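Long-range contacts in cortical-lytic enzyme (Bacillus cereus, PDB 4S3J), which acts as an N-acetylglucosaminidase that degrades partially broken-down cortex peptidoglycan when Bacillus spores germinate: residues 127-132 against 416-421; 287-292 against 325-330; 291-296 against 379-384; 392-397 against 422-427. All blocks are in the same frame, centred on the assembly; numbering follows the deposited sequence.

Interaction 1: 127-132 against 416-421; sequences RAINPF and QNWRLL
Backbones come closest at Phe132 and Trp418, whose CA atoms lie 6.9 Å apart, where the 3-10 turn 130-132 that follows helix 120-129 faces helix 415-424. Both belong to the TIM barrel of this glycosyl hydrolase family 18 enzyme, and the contact joins the helix that follows strand 104-111 to the last helix of the chain. It is carried by apolar side chains, with no hydrogen bond across it, and the Trp418 indole is its centrepiece. Ile129 lies along one face of that indole: CG2 stands 3.8 Å from the centroid of the six-membered ring, a CH-pi contact, while CD1 reaches CZ2 at 3.6 Å. The amide nitrogen Asn417 ND2 sits over the opposite face, so the ring is held between a branched aliphatic chain and a side-chain amide. Leu324 of strand 318-330 also touches Trp418. Phe132, with CG anti to its carbonyl carbon (chi1 -58°), turns its ring obliquely to the indole, the planes 47° apart, and its CB meets Trp418 CE3 at 3.7 Å. Leu421 adds its CD2, 4.4 Å from Phe132 CB and 3.8 Å from Phe132 O, the latter hydrogen-bonded to Ser107. A second CH-pi contact comes from Trp418 CB, 3.8 Å from the Phe132 ring centroid and almost exactly on the ring normal.

Interaction 2: 287-292 against 325-330; sequences GWQGGP and YGFDWK
Trp329 NE1 is the polar atom on which this contact turns, and two carbonyl oxygens grip it, both weakly. Gly291 O lies 2.8 Å from NE1, but the angle at the hydrogen is only 120°; Trp288 O is farther from NE1, at 3.5 Å, and somewhat better aligned at 138°. A single N-H is thus shared between two acceptors and points straight at neither. The two carbonyls belong to the ends of a type I beta turn from Trp288 to Gly291, closed by the bond from Gly291 N to Trp288 O, so that Trp288 O serves both the turn and the indole. Pro292 O lies over one face of the Trp329 ring and Phe327 CB over the opposite face. Two residues earlier on the strand, Phe327 carries the other half of the contact. Its ring receives the backbone of Gln289 over one face, with Gln289 N 3.8 Å from CE2, while Gln289 CB rests 3.8 Å from CE1. The Gln289 chain is extended and crosses the ring at about a right angle, and its NE2 is bonded to Ala340 O, which ties the turn to a second loop. The Trp288 side chain leaves its backbone on the side away from the strand and is about 11 Å from the side chain of Glu220, the probable proton donor. A loop following a barrel strand, packed here against the outer part of strand 318-330, belongs to the C-terminal, catalytic face of the family 18 TIM barrel.

Interaction 3: 291-296 against 379-384; sequences GPPMAI and QHEVWF
Strand 379-383 is an antiparallel neighbour of the extended strand 318-330 in this TIM-barrel glycosidase, and the contact seats an indole from it against the loop that precedes helix 299-312. The loop has no regular structure, yet its backbone lies flat enough to pave one face of Trp383: Met294 C stands 3.5 Å from CG, and Ala295 N is 3.6 Å from CD2. A peptide group rather than a side chain therefore makes the main contact. Ala295 CB adds a methyl 3.9 Å from CE3, and Ile296 passes the tryptophan in the opposite direction, its CD1 reaching Trp383 CB. His369 stacks on the same indole. Rotation of the ring is fixed by Glu381, two residues back on the strand, whose OE2 accepts the N-H of Trp383 NE1 at 2.9 Å along a nearly straight path (166°), close to the ring plane and through the anti lone pair. Pro293 crosses the Glu381 side chain at about a right angle, its CB 3.5 Å from OE2; the other oxygen, OE1, is held by Asn371. At the far end one water bridges the backbones, accepting from Ile296 N and donating to Phe384 O, 3.1 Å from each.

Interaction 4: 392-397 against 422-427; sequences SKFNLM and VENFTI
Helix 387-400 meets the end of helix 415-424, with the CA atoms of Phe394 and Asn424 7.6 Å apart; Phe425, the first residue to leave helical phi and psi, turns the chain toward strand 426-427. Phe394 and Phe425 form a T-shaped pair in which the edge of Phe425 is directed at the face of Phe394. Their centroids are 5.5 Å apart, the planes stand at 78°, and the CE2 corner of Phe425 lies 3.7 Å from Phe394 CG. Both side chains set CG anti to their own carbonyl carbon, which turns each ring toward the other segment. Met397, one turn further along its helix, touches the same end of the Phe425 ring, its CE 4.3 Å from CZ, while Val105 of strand 104-111 packs on both Met397 and Phe425. Beside the Phe394 ring, near its CD2, the amide of Asn424 lies obliquely, its plane turned by 60°, with ND2 3.6 Å from CD2. That amide is bound elsewhere: ND2 donates to Leu420 O in the preceding turn, and OD1 is hydrogen-bonded to Lys398 and Gln391. Asn395 OD1 is likewise paired with Gln391. Within this contact cohesion thus comes from aromatic and apolar packing, while the buried amide of Asn424 finds its hydrogen bonds outside the two segments, within its own helix and on helix 387-400.

From the N terminus, interaction 1 opens first and closes the longest loop, with 283 residues between 127-132 and 416-421, joining the helix that follows strand 104-111 to the last helix of the chain. Interactions 2 and 3 nest inside it. They start from one loop, sharing Gly291 and Pro292, and run to neighbouring strands, 318-330 and then 379-383, where Trp329 O and Glu381 N probably hydrogen-bond; their centres are about 5 Å apart. Interaction 4 opens after both have closed, on helix 387-400, and crosses interaction 1, since 416-421 falls between its segments. These two touch through Phe132 with Val422 and Leu421 with Phe394, 25 to 26 Å from interactions 2 and 3, centre to centre.

Interaction 1: 127-132 against 416-421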
loop_
_atom_site.group_PDB
_atom_site.type_symbol
_atom_site.label_atom_id
_atom_site.label_comp_id
_atom_site.label_asym_id
_atom_site.label_seq_id
_atom_site.Cartn_x
_atom_site.Cartn_y
_atom_site.Cartn_z
ATOM N N ARG A 127 -13.225 9.400 3.211
ATOM C CA ARG A 127 -13.357 10.711 2.587
ATOM C C ARG A 127 -12.021 11.451 2.528
ATOM O O ARG A 127 -11.753 12.168 1.551
ATOM C CB ARG A 127 -14.383 11.562 3.329
ATOM C CG ARG A 127 -15.793 11.059 3.209
ATOM C CD ARG A 127 -16.805 12.099 3.657
ATOM N NE ARG A 127 -18.169 11.620 3.448
ATOM C CZ ARG A 127 -18.954 11.118 4.400
ATOM N NH1 ARG A 127 -18.527 11.015 5.654
ATOM N NH2 ARG A 127 -20.177 10.707 4.092
ATOM N N ALA A 128 -11.213 11.309 3.574
ATOM C CA ALA A 128 -9.935 12.006 3.637
ATOM C C ALA A 128 -8.968 11.479 2.580
ATOM O O ALA A 128 -8.200 12.239 1.996
ATOM C CB ALA A 128 -9.310 11.866 5.022
ATOM N N ILE A 129 -9.035 10.178 2.319
ATOM C CA ILE A 129 -8.086 9.517 1.425
ATOM C C ILE A 129 -8.537 9.568 -0.037
ATOM O O ILE A 129 -7.713 9.597 -0.936
ATOM C CB ILE A 129 -7.857 8.059 1.897
ATOM C CG1 ILE A 129 -6.979 8.099 3.159
ATOM C CG2 ILE A 129 -7.207 7.204 0.809
ATOM C CD1 ILE A 129 -6.792 6.757 3.859
ATOM N N ASN A 130 -9.845 9.612 -0.261
ATOM C CA ASN A 130 -10.400 9.546 -1.622
ATOM C C ASN A 130 -9.759 10.481 -2.669
ATOM O O ASN A 130 -9.590 10.086 -3.831
ATOM C CB ASN A 130 -11.909 9.823 -1.581
ATOM C CG ASN A 130 -12.605 9.420 -2.865
ATOM O OD1 ASN A 130 -12.393 8.320 -3.379
ATOM N ND2 ASN A 130 -13.399 10.328 -3.416
ATOM N N PRO A 131 -9.428 11.726 -2.293
ATOM C CA PRO A 131 -8.812 12.610 -3.293
ATOM C C PRO A 131 -7.491 12.073 -3.850
ATOM O O PRO A 131 -7.126 12.411 -4.975
ATOM C CB PRO A 131 -8.574 13.904 -2.511
ATOM C CG PRO A 131 -9.503 13.867 -1.393
ATOM C CD PRO A 131 -9.681 12.429 -1.025
ATOM N N PHE A 132 -6.817 11.218 -3.082
ATOM C CA PHE A 132 -5.526 10.655 -3.462
ATOM C C PHE A 132 -5.638 9.354 -4.269
ATOM O O PHE A 132 -4.607 8.734 -4.567
ATOM C CB PHE A 132 -4.671 10.357 -2.209
ATOM C CG PHE A 132 -4.406 11.538 -1.322
ATOM C CD1 PHE A 132 -5.268 11.862 -0.284
ATOM C CD2 PHE A 132 -3.258 12.288 -1.499
ATOM C CE1 PHE A 132 -5.002 12.936 0.541
ATOM C CE2 PHE A 132 -2.989 13.364 -0.676
ATOM C CZ PHE A 132 -3.866 13.688 0.343
ATOM N N GLN A 416 1.765 11.009 6.374
ATOM C CA GLN A 416 2.916 11.248 5.524
ATOM C C GLN A 416 2.848 10.418 4.249
ATOM O O GLN A 416 3.367 10.821 3.220
ATOM C CB GLN A 416 4.210 10.943 6.261
ATOM C CG GLN A 416 4.410 11.766 7.502
ATOM C CD GLN A 416 3.905 11.112 8.758
ATOM O OE1 GLN A 416 3.109 10.166 8.726
ATOM N NE2 GLN A 416 4.350 11.629 9.895
ATOM N N ASN A 417 2.238 9.234 4.312
ATOM C CA ASN A 417 2.129 8.422 3.111
ATOM C C ASN A 417 1.384 9.154 1.996
ATOM O O ASN A 417 1.816 9.163 0.829
ATOM C CB ASN A 417 1.433 7.095 3.435
ATOM C CG ASN A 417 1.084 6.322 2.193
ATOM O OD1 ASN A 417 1.983 5.824 1.500
ATOM N ND2 ASN A 417 -0.205 6.244 1.870
ATOM N N TRP A 418 0.261 9.770 2.348
ATOM C CA TRP A 418 -0.595 10.382 1.347
ATOM C C TRP A 418 0.028 11.671 0.804
ATOM O O TRP A 418 0.008 11.908 -0.401
ATOM C CB TRP A 418 -1.986 10.606 1.946
ATOM C CG TRP A 418 -2.547 9.291 2.422
ATOM C CD1 TRP A 418 -2.695 8.872 3.706
ATOM C CD2 TRP A 418 -2.968 8.197 1.594
ATOM N NE1 TRP A 418 -3.212 7.588 3.737
ATOM C CE2 TRP A 418 -3.375 7.151 2.451
ATOM C CE3 TRP A 418 -3.050 8.007 0.217
ATOM C CZ2 TRP A 418 -3.861 5.939 1.962
ATOM C CZ3 TRP A 418 -3.527 6.802 -0.257
ATOM C CH2 TRP A 418 -3.928 5.796 0.609
ATOM N N ARG A 419 0.655 12.451 1.674
ATOM C CA ARG A 419 1.352 13.647 1.221
ATOM C C ARG A 419 2.529 13.276 0.317
ATOM O O ARG A 419 2.748 13.916 -0.702
ATOM C CB ARG A 419 1.825 14.489 2.402
ATOM C CG ARG A 419 2.643 15.704 1.958
ATOM C CD ARG A 419 1.796 16.682 1.145
ATOM N NE ARG A 419 2.561 17.845 0.696
ATOM C CZ ARG A 419 2.734 18.956 1.410
ATOM N NH1 ARG A 419 2.230 19.054 2.638
ATOM N NH2 ARG A 419 3.445 19.959 0.908
ATOM N N LEU A 420 3.300 12.260 0.685
ATOM C CA LEU A 420 4.434 11.869 -0.138
ATOM C C LEU A 420 3.980 11.303 -1.482
ATOM O O LEU A 420 4.663 11.457 -2.484
ATOM C CB LEU A 420 5.318 10.871 0.603
ATOM C CG LEU A 420 6.151 11.478 1.735
ATOM C CD1 LEU A 420 6.773 10.353 2.537
ATOM C CD2 LEU A 420 7.192 12.434 1.204
ATOM N N LEU A 421 2.820 10.641 -1.509
ATOM C CA LEU A 421 2.307 10.110 -2.761
ATOM C C LEU A 421 2.133 11.242 -3.779
ATOM O O LEU A 421 2.559 11.104 -4.942
ATOM C CB LEU A 421 0.972 9.384 -2.532
ATOM C CG LEU A 421 0.387 8.681 -3.763
ATOM C CD1 LEU A 421 1.225 7.460 -4.192
ATOM C CD2 LEU A 421 -1.041 8.287 -3.488
#

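Interaction 2: 287-292 against 325-330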
loop_
_atom_site.group_PDB
_atom_site.type_symbol
_atom_site.label_atom_id
_atom_site.label_comp_id
_atom_site.label_asym_id
_atom_site.label_seq_id
_atom_site.Cartn_x
_atom_site.Cartn_y
_atom_site.Cartn_z
ATOM N N GLY A 287 6.590 -10.722 7.307
ATOM C CA GLY A 287 6.191 -10.650 8.707
ATOM C C GLY A 287 4.675 -10.547 8.763
ATOM O O GLY A 287 4.084 -9.679 8.109
ATOM N N TRP A 288 4.038 -11.440 9.519
ATOM C CA TRP A 288 2.581 -11.492 9.566
ATOM C C TRP A 288 2.077 -11.858 10.972
ATOM O O TRP A 288 2.862 -12.252 11.848
ATOM C CB TRP A 288 2.054 -12.468 8.496
ATOM C CG TRP A 288 2.291 -13.912 8.791
ATOM C CD1 TRP A 288 3.485 -14.573 8.750
ATOM C CD2 TRP A 288 1.306 -14.880 9.182
ATOM N NE1 TRP A 288 3.304 -15.898 9.093
ATOM C CE2 TRP A 288 1.978 -16.107 9.363
ATOM C CE3 TRP A 288 -0.072 -14.825 9.389
ATOM C CZ2 TRP A 288 1.309 -17.271 9.748
ATOM C CZ3 TRP A 288 -0.734 -15.989 9.774
ATOM C CH2 TRP A 288 -0.040 -17.187 9.950
ATOM N N GLN A 289 0.768 -11.693 11.169
ATOM C CA GLN A 289 0.123 -11.725 12.474
ATOM C C GLN A 289 0.390 -13.018 13.235
ATOM O O GLN A 289 0.503 -13.017 14.451
ATOM C CB GLN A 289 -1.380 -11.498 12.283
ATOM C CG GLN A 289 -2.147 -11.168 13.545
ATOM C CD GLN A 289 -3.463 -10.474 13.246
ATOM O OE1 GLN A 289 -4.133 -10.804 12.261
ATOM N NE2 GLN A 289 -3.835 -9.497 14.079
ATOM N N GLY A 290 0.518 -14.116 12.496
ATOM C CA GLY A 290 0.692 -15.436 13.085
ATOM C C GLY A 290 2.113 -15.974 13.079
ATOM O O GLY A 290 2.354 -17.120 13.467
ATOM N N GLY A 291 3.069 -15.149 12.655
ATOM C CA GLY A 291 4.464 -15.544 12.599
ATOM C C GLY A 291 5.345 -14.744 13.554
ATOM O O GLY A 291 4.851 -13.969 14.358
ATOM N N PRO A 292 6.663 -14.977 13.488
ATOM C CA PRO A 292 7.582 -14.240 14.358
ATOM C C PRO A 292 7.825 -12.812 13.854
ATOM O O PRO A 292 7.569 -12.512 12.695
ATOM C CB PRO A 292 8.864 -15.072 14.296
ATOM C CG PRO A 292 8.808 -15.711 12.952
ATOM C CD PRO A 292 7.356 -16.002 12.690
ATOM N N TYR A 325 -0.278 -1.098 7.688
ATOM C CA TYR A 325 -0.174 -1.573 9.064
ATOM C C TYR A 325 1.215 -2.103 9.398
ATOM O O TYR A 325 1.961 -2.540 8.516
ATOM C CB TYR A 325 -1.205 -2.690 9.318
ATOM C CG TYR A 325 -1.066 -3.828 8.320
ATOM C CD1 TYR A 325 -1.731 -3.794 7.089
ATOM C CD2 TYR A 325 -0.253 -4.933 8.587
ATOM C CE1 TYR A 325 -1.580 -4.811 6.167
ATOM C CE2 TYR A 325 -0.112 -5.967 7.657
ATOM C CZ TYR A 325 -0.777 -5.893 6.458
ATOM O OH TYR A 325 -0.617 -6.886 5.541
ATOM N N GLY A 326 1.543 -2.067 10.693
ATOM C CA GLY A 326 2.639 -2.832 11.245
ATOM C C GLY A 326 2.053 -3.812 12.253
ATOM O O GLY A 326 0.821 -3.908 12.385
ATOM N N PHE A 327 2.922 -4.526 12.975
ATOM C CA PHE A 327 2.480 -5.424 14.050
ATOM C C PHE A 327 3.316 -5.217 15.303
ATOM O O PHE A 327 4.499 -4.868 15.227
ATOM C CB PHE A 327 2.579 -6.891 13.640
ATOM C CG PHE A 327 1.562 -7.312 12.605
ATOM C CD1 PHE A 327 0.217 -7.371 12.916
ATOM C CD2 PHE A 327 1.973 -7.635 11.340
ATOM C CE1 PHE A 327 -0.724 -7.763 11.953
ATOM C CE2 PHE A 327 1.056 -8.025 10.370
ATOM C CZ PHE A 327 -0.299 -8.083 10.687
ATOM N N ASP A 328 2.666 -5.447 16.437
ATOM C CA ASP A 328 3.280 -5.454 17.754
ATOM C C ASP A 328 3.220 -6.905 18.233
ATOM O O ASP A 328 2.128 -7.437 18.446
ATOM C CB ASP A 328 2.527 -4.496 18.685
ATOM C CG ASP A 328 3.079 -4.473 20.104
ATOM O OD1 ASP A 328 3.674 -5.478 20.554
ATOM O OD2 ASP A 328 2.879 -3.447 20.780
ATOM N N TRP A 329 4.370 -7.561 18.299
ATOM C CA TRP A 329 4.515 -8.936 18.769
ATOM C C TRP A 329 5.007 -8.993 20.211
ATOM O O TRP A 329 5.947 -8.297 20.557
ATOM C CB TRP A 329 5.533 -9.688 17.920
ATOM C CG TRP A 329 5.179 -10.046 16.513
ATOM C CD1 TRP A 329 4.617 -11.220 16.100
ATOM C CD2 TRP A 329 5.436 -9.281 15.319
ATOM N NE1 TRP A 329 4.478 -11.220 14.733
ATOM C CE2 TRP A 329 4.980 -10.051 14.226
ATOM C CE3 TRP A 329 6.004 -8.025 15.068
ATOM C CZ2 TRP A 329 5.063 -9.609 12.907
ATOM C CZ3 TRP A 329 6.089 -7.588 13.740
ATOM C CH2 TRP A 329 5.633 -8.388 12.684
ATOM N N LYS A 330 4.418 -9.852 21.031
ATOM C CA LYS A 330 4.983 -10.170 22.341
ATOM C C LYS A 330 6.023 -11.263 22.188
ATOM O O LYS A 330 5.852 -12.183 21.384
ATOM C CB LYS A 330 3.889 -10.602 23.320
ATOM C CG LYS A 330 2.968 -9.471 23.720
ATOM C CD LYS A 330 1.877 -9.986 24.623
ATOM C CE LYS A 330 0.893 -8.912 24.966
ATOM N NZ LYS A 330 -0.213 -9.482 25.787
#

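Interaction 3: 291-296 against 379-384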
loop_
_atom_site.group_PDB
_atom_site.type_symbol
_atom_site.label_atom_id
_atom_site.label_comp_id
_atom_site.label_asym_id
_atom_site.label_seq_id
_atom_site.Cartn_x
_atom_site.Cartn_y
_atom_site.Cartn_z
ATOM N N GLY A 291 3.069 -15.149 12.655
ATOM C CA GLY A 291 4.464 -15.544 12.599
ATOM C C GLY A 291 5.345 -14.744 13.554
ATOM O O GLY A 291 4.851 -13.969 14.358
ATOM N N PRO A 292 6.663 -14.977 13.488
ATOM C CA PRO A 292 7.582 -14.240 14.358
ATOM C C PRO A 292 7.825 -12.812 13.854
ATOM O O PRO A 292 7.569 -12.512 12.695
ATOM C CB PRO A 292 8.864 -15.072 14.296
ATOM C CG PRO A 292 8.808 -15.711 12.952
ATOM C CD PRO A 292 7.356 -16.002 12.690
ATOM N N PRO A 293 8.325 -11.945 14.728
ATOM C CA PRO A 293 8.508 -10.544 14.323
ATOM C C PRO A 293 9.576 -10.351 13.253
ATOM O O PRO A 293 10.680 -10.913 13.326
ATOM C CB PRO A 293 8.902 -9.852 15.623
ATOM C CG PRO A 293 9.440 -10.959 16.508
ATOM C CD PRO A 293 8.673 -12.175 16.137
ATOM N N MET A 294 9.223 -9.539 12.261
ATOM C CA MET A 294 10.123 -9.147 11.179
ATOM C C MET A 294 9.381 -8.141 10.286
ATOM O O MET A 294 8.167 -7.962 10.427
ATOM C CB MET A 294 10.585 -10.354 10.356
ATOM C CG MET A 294 9.471 -11.016 9.636
ATOM S SD MET A 294 10.019 -12.499 8.724
ATOM C CE MET A 294 10.538 -13.545 10.081
ATOM N N ALA A 295 10.110 -7.494 9.377
ATOM C CA ALA A 295 9.489 -6.523 8.475
ATOM C C ALA A 295 8.310 -7.152 7.712
ATOM O O ALA A 295 8.417 -8.277 7.220
ATOM C CB ALA A 295 10.488 -5.986 7.513
ATOM N N ILE A 296 7.230 -6.394 7.567
ATOM C CA ILE A 296 6.024 -6.893 6.901
ATOM C C ILE A 296 6.240 -7.012 5.383
ATOM O O ILE A 296 5.777 -7.975 4.764
ATOM C CB ILE A 296 4.782 -5.986 7.199
ATOM C CG1 ILE A 296 4.266 -6.174 8.637
ATOM C CG2 ILE A 296 3.604 -6.327 6.296
ATOM C CD1 ILE A 296 5.141 -5.684 9.681
ATOM N N GLN A 379 8.360 -8.285 27.055
ATOM C CA GLN A 379 9.012 -7.628 25.913
ATOM C C GLN A 379 8.133 -7.675 24.665
ATOM O O GLN A 379 7.489 -8.703 24.395
ATOM C CB GLN A 379 10.362 -8.275 25.607
ATOM C CG GLN A 379 11.124 -7.463 24.567
ATOM C CD GLN A 379 12.488 -8.000 24.160
ATOM O OE1 GLN A 379 13.099 -7.463 23.232
ATOM N NE2 GLN A 379 12.983 -9.028 24.844
ATOM N N HIS A 380 8.090 -6.562 23.934
ATOM C CA HIS A 380 7.415 -6.465 22.637
ATOM C C HIS A 380 8.416 -6.078 21.546
ATOM O O HIS A 380 9.398 -5.370 21.814
ATOM C CB HIS A 380 6.319 -5.406 22.663
ATOM C CG HIS A 380 5.180 -5.685 23.600
ATOM N ND1 HIS A 380 3.874 -5.800 23.169
ATOM C CD2 HIS A 380 5.138 -5.783 24.952
ATOM C CE1 HIS A 380 3.080 -5.988 24.198
ATOM N NE2 HIS A 380 3.821 -5.984 25.304
ATOM N N GLU A 381 8.134 -6.502 20.318
ATOM C CA GLU A 381 8.870 -6.050 19.134
ATOM C C GLU A 381 7.870 -5.552 18.109
ATOM O O GLU A 381 6.886 -6.238 17.819
ATOM C CB GLU A 381 9.725 -7.177 18.549
ATOM C CG GLU A 381 10.612 -6.752 17.418
ATOM C CD GLU A 381 11.695 -7.743 17.127
ATOM O OE1 GLU A 381 12.335 -8.244 18.080
ATOM O OE2 GLU A 381 11.917 -8.025 15.942
ATOM N N VAL A 382 8.132 -4.371 17.568
ATOM C CA VAL A 382 7.258 -3.733 16.611
ATOM C C VAL A 382 7.969 -3.473 15.298
ATOM O O VAL A 382 9.061 -2.913 15.296
ATOM C CB VAL A 382 6.732 -2.393 17.158
ATOM C CG1 VAL A 382 5.813 -1.737 16.155
ATOM C CG2 VAL A 382 6.036 -2.580 18.499
ATOM N N TRP A 383 7.357 -3.894 14.186
ATOM C CA TRP A 383 7.801 -3.532 12.832
ATOM C C TRP A 383 6.643 -2.785 12.179
ATOM O O TRP A 383 5.499 -3.183 12.358
ATOM C CB TRP A 383 8.191 -4.770 12.013
ATOM C CG TRP A 383 9.461 -5.386 12.483
ATOM C CD1 TRP A 383 9.618 -6.266 13.514
ATOM C CD2 TRP A 383 10.768 -5.143 11.956
ATOM N NE1 TRP A 383 10.947 -6.593 13.661
ATOM C CE2 TRP A 383 11.677 -5.931 12.710
ATOM C CE3 TRP A 383 11.261 -4.349 10.915
ATOM C CZ2 TRP A 383 13.053 -5.903 12.478
ATOM C CZ3 TRP A 383 12.620 -4.355 10.667
ATOM C CH2 TRP A 383 13.499 -5.125 11.441
ATOM N N PHE A 384 6.922 -1.688 11.476
ATOM C CA PHE A 384 5.828 -0.894 10.932
ATOM C C PHE A 384 6.262 -0.143 9.670
ATOM O O PHE A 384 7.272 -0.508 9.061
ATOM C CB PHE A 384 5.243 0.029 12.034
ATOM C CG PHE A 384 6.128 1.143 12.491
ATOM C CD1 PHE A 384 7.234 0.908 13.317
ATOM C CD2 PHE A 384 5.807 2.447 12.157
ATOM C CE1 PHE A 384 8.047 1.986 13.733
ATOM C CE2 PHE A 384 6.624 3.517 12.559
ATOM C CZ PHE A 384 7.712 3.286 13.375
HETATM O O HOH W 1 7.802 -3.491 8.593
#

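Interaction 4: 392-397 against 422-427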
loop_
_atom_site.group_PDB
_atom_site.type_symbol
_atom_site.label_atom_id
_atom_site.label_comp_id
_atom_site.label_asym_id
_atom_site.label_seq_id
_atom_site.Cartn_x
_atom_site.Cartn_y
_atom_site.Cartn_z
ATOM N N SER A 392 11.216 4.691 -0.057
ATOM C CA SER A 392 11.969 3.622 -0.710
ATOM C C SER A 392 11.100 2.818 -1.656
ATOM O O SER A 392 11.548 2.444 -2.738
ATOM C CB SER A 392 12.595 2.699 0.314
ATOM O OG SER A 392 13.548 3.435 1.080
ATOM N N LYS A 393 9.870 2.550 -1.250
ATOM C CA LYS A 393 8.936 1.816 -2.099
ATOM C C LYS A 393 8.526 2.614 -3.335
ATOM O O LYS A 393 8.464 2.057 -4.438
ATOM C CB LYS A 393 7.706 1.424 -1.291
ATOM C CG LYS A 393 7.957 0.310 -0.273
ATOM C CD LYS A 393 8.164 -1.021 -0.971
ATOM C CE LYS A 393 8.494 -2.166 -0.006
ATOM N NZ LYS A 393 7.419 -2.470 0.976
ATOM N N PHE A 394 8.292 3.918 -3.178
ATOM C CA PHE A 394 7.987 4.779 -4.325
ATOM C C PHE A 394 9.163 4.758 -5.317
ATOM O O PHE A 394 8.948 4.686 -6.534
ATOM C CB PHE A 394 7.718 6.221 -3.886
ATOM C CG PHE A 394 6.400 6.438 -3.149
ATOM C CD1 PHE A 394 5.363 5.493 -3.148
ATOM C CD2 PHE A 394 6.226 7.607 -2.399
ATOM C CE1 PHE A 394 4.170 5.743 -2.485
ATOM C CE2 PHE A 394 5.050 7.846 -1.727
ATOM C CZ PHE A 394 4.012 6.897 -1.761
ATOM N N ASN A 395 10.397 4.844 -4.818
ATOM C CA ASN A 395 11.580 4.820 -5.691
ATOM C C ASN A 395 11.713 3.464 -6.407
ATOM O O ASN A 395 12.116 3.399 -7.574
ATOM C CB ASN A 395 12.838 5.135 -4.898
ATOM C CG ASN A 395 12.897 6.592 -4.459
ATOM O OD1 ASN A 395 12.055 7.418 -4.849
ATOM N ND2 ASN A 395 13.873 6.907 -3.628
ATOM N N LEU A 396 11.358 2.379 -5.719
ATOM C CA LEU A 396 11.347 1.062 -6.359
ATOM C C LEU A 396 10.351 1.020 -7.528
ATOM O O LEU A 396 10.651 0.462 -8.599
ATOM C CB LEU A 396 11.014 -0.011 -5.335
ATOM C CG LEU A 396 10.844 -1.443 -5.857
ATOM C CD1 LEU A 396 12.160 -1.937 -6.477
ATOM C CD2 LEU A 396 10.403 -2.373 -4.754
ATOM N N MET A 397 9.176 1.617 -7.332
ATOM C CA MET A 397 8.152 1.671 -8.379
ATOM C C MET A 397 8.705 2.395 -9.594
ATOM O O MET A 397 8.513 1.959 -10.729
ATOM C CB MET A 397 6.894 2.378 -7.884
ATOM C CG MET A 397 6.145 1.620 -6.780
ATOM S SD MET A 397 4.849 2.640 -6.023
ATOM C CE MET A 397 3.864 3.065 -7.468
ATOM N N VAL A 422 1.495 12.335 -3.359
ATOM C CA VAL A 422 1.257 13.473 -4.265
ATOM C C VAL A 422 2.520 14.299 -4.534
ATOM O O VAL A 422 2.618 14.956 -5.585
ATOM C CB VAL A 422 0.152 14.432 -3.743
ATOM C CG1 VAL A 422 -1.152 13.708 -3.618
ATOM C CG2 VAL A 422 0.515 15.050 -2.437
ATOM N N GLU A 423 3.494 14.267 -3.626
ATOM C CA GLU A 423 4.759 14.950 -3.877
ATOM C C GLU A 423 5.566 14.210 -4.937
ATOM O O GLU A 423 6.229 14.820 -5.777
ATOM C CB GLU A 423 5.583 15.051 -2.595
ATOM C CG GLU A 423 5.033 16.042 -1.586
ATOM C CD GLU A 423 5.133 17.495 -2.042
ATOM O OE1 GLU A 423 6.153 17.880 -2.665
ATOM O OE2 GLU A 423 4.180 18.249 -1.781
ATOM N N ASN A 424 5.449 12.888 -4.934
ATOM C CA ASN A 424 6.275 12.048 -5.803
ATOM C C ASN A 424 5.751 11.854 -7.201
ATOM O O ASN A 424 6.531 11.668 -8.121
ATOM C CB ASN A 424 6.441 10.661 -5.180
ATOM C CG ASN A 424 7.631 10.575 -4.255
ATOM O OD1 ASN A 424 8.719 10.178 -4.663
ATOM N ND2 ASN A 424 7.429 10.921 -2.984
ATOM N N PHE A 425 4.426 11.853 -7.319
ATOM C CA PHE A 425 3.714 11.439 -8.512
ATOM C C PHE A 425 2.560 12.353 -8.857
ATOM O O PHE A 425 1.983 13.014 -7.994
ATOM C CB PHE A 425 3.110 10.033 -8.341
ATOM C CG PHE A 425 4.104 8.938 -8.032
ATOM C CD1 PHE A 425 4.978 8.476 -8.998
ATOM C CD2 PHE A 425 4.121 8.339 -6.775
ATOM C CE1 PHE A 425 5.866 7.461 -8.715
ATOM C CE2 PHE A 425 4.999 7.313 -6.496
ATOM C CZ PHE A 425 5.869 6.875 -7.458
ATOM N N THR A 426 2.165 12.315 -10.129
ATOM C CA THR A 426 0.871 12.822 -10.531
ATOM C C THR A 426 -0.127 11.688 -10.402
ATOM O O THR A 426 0.064 10.643 -10.988
ATOM C CB THR A 426 0.904 13.335 -11.973
ATOM O OG1 THR A 426 1.813 14.439 -12.044
ATOM C CG2 THR A 426 -0.449 13.785 -12.408
ATOM N N ILE A 427 -1.143 11.860 -9.570
ATOM C CA ILE A 427 -2.100 10.774 -9.327
ATOM C C ILE A 427 -3.178 10.811 -10.407
ATOM O O ILE A 427 -3.899 11.794 -10.551
ATOM C CB ILE A 427 -2.727 10.886 -7.924
ATOM C CG1 ILE A 427 -1.613 10.797 -6.867
ATOM C CG2 ILE A 427 -3.802 9.839 -7.715
ATOM C CD1 ILE A 427 -2.059 11.120 -5.503
#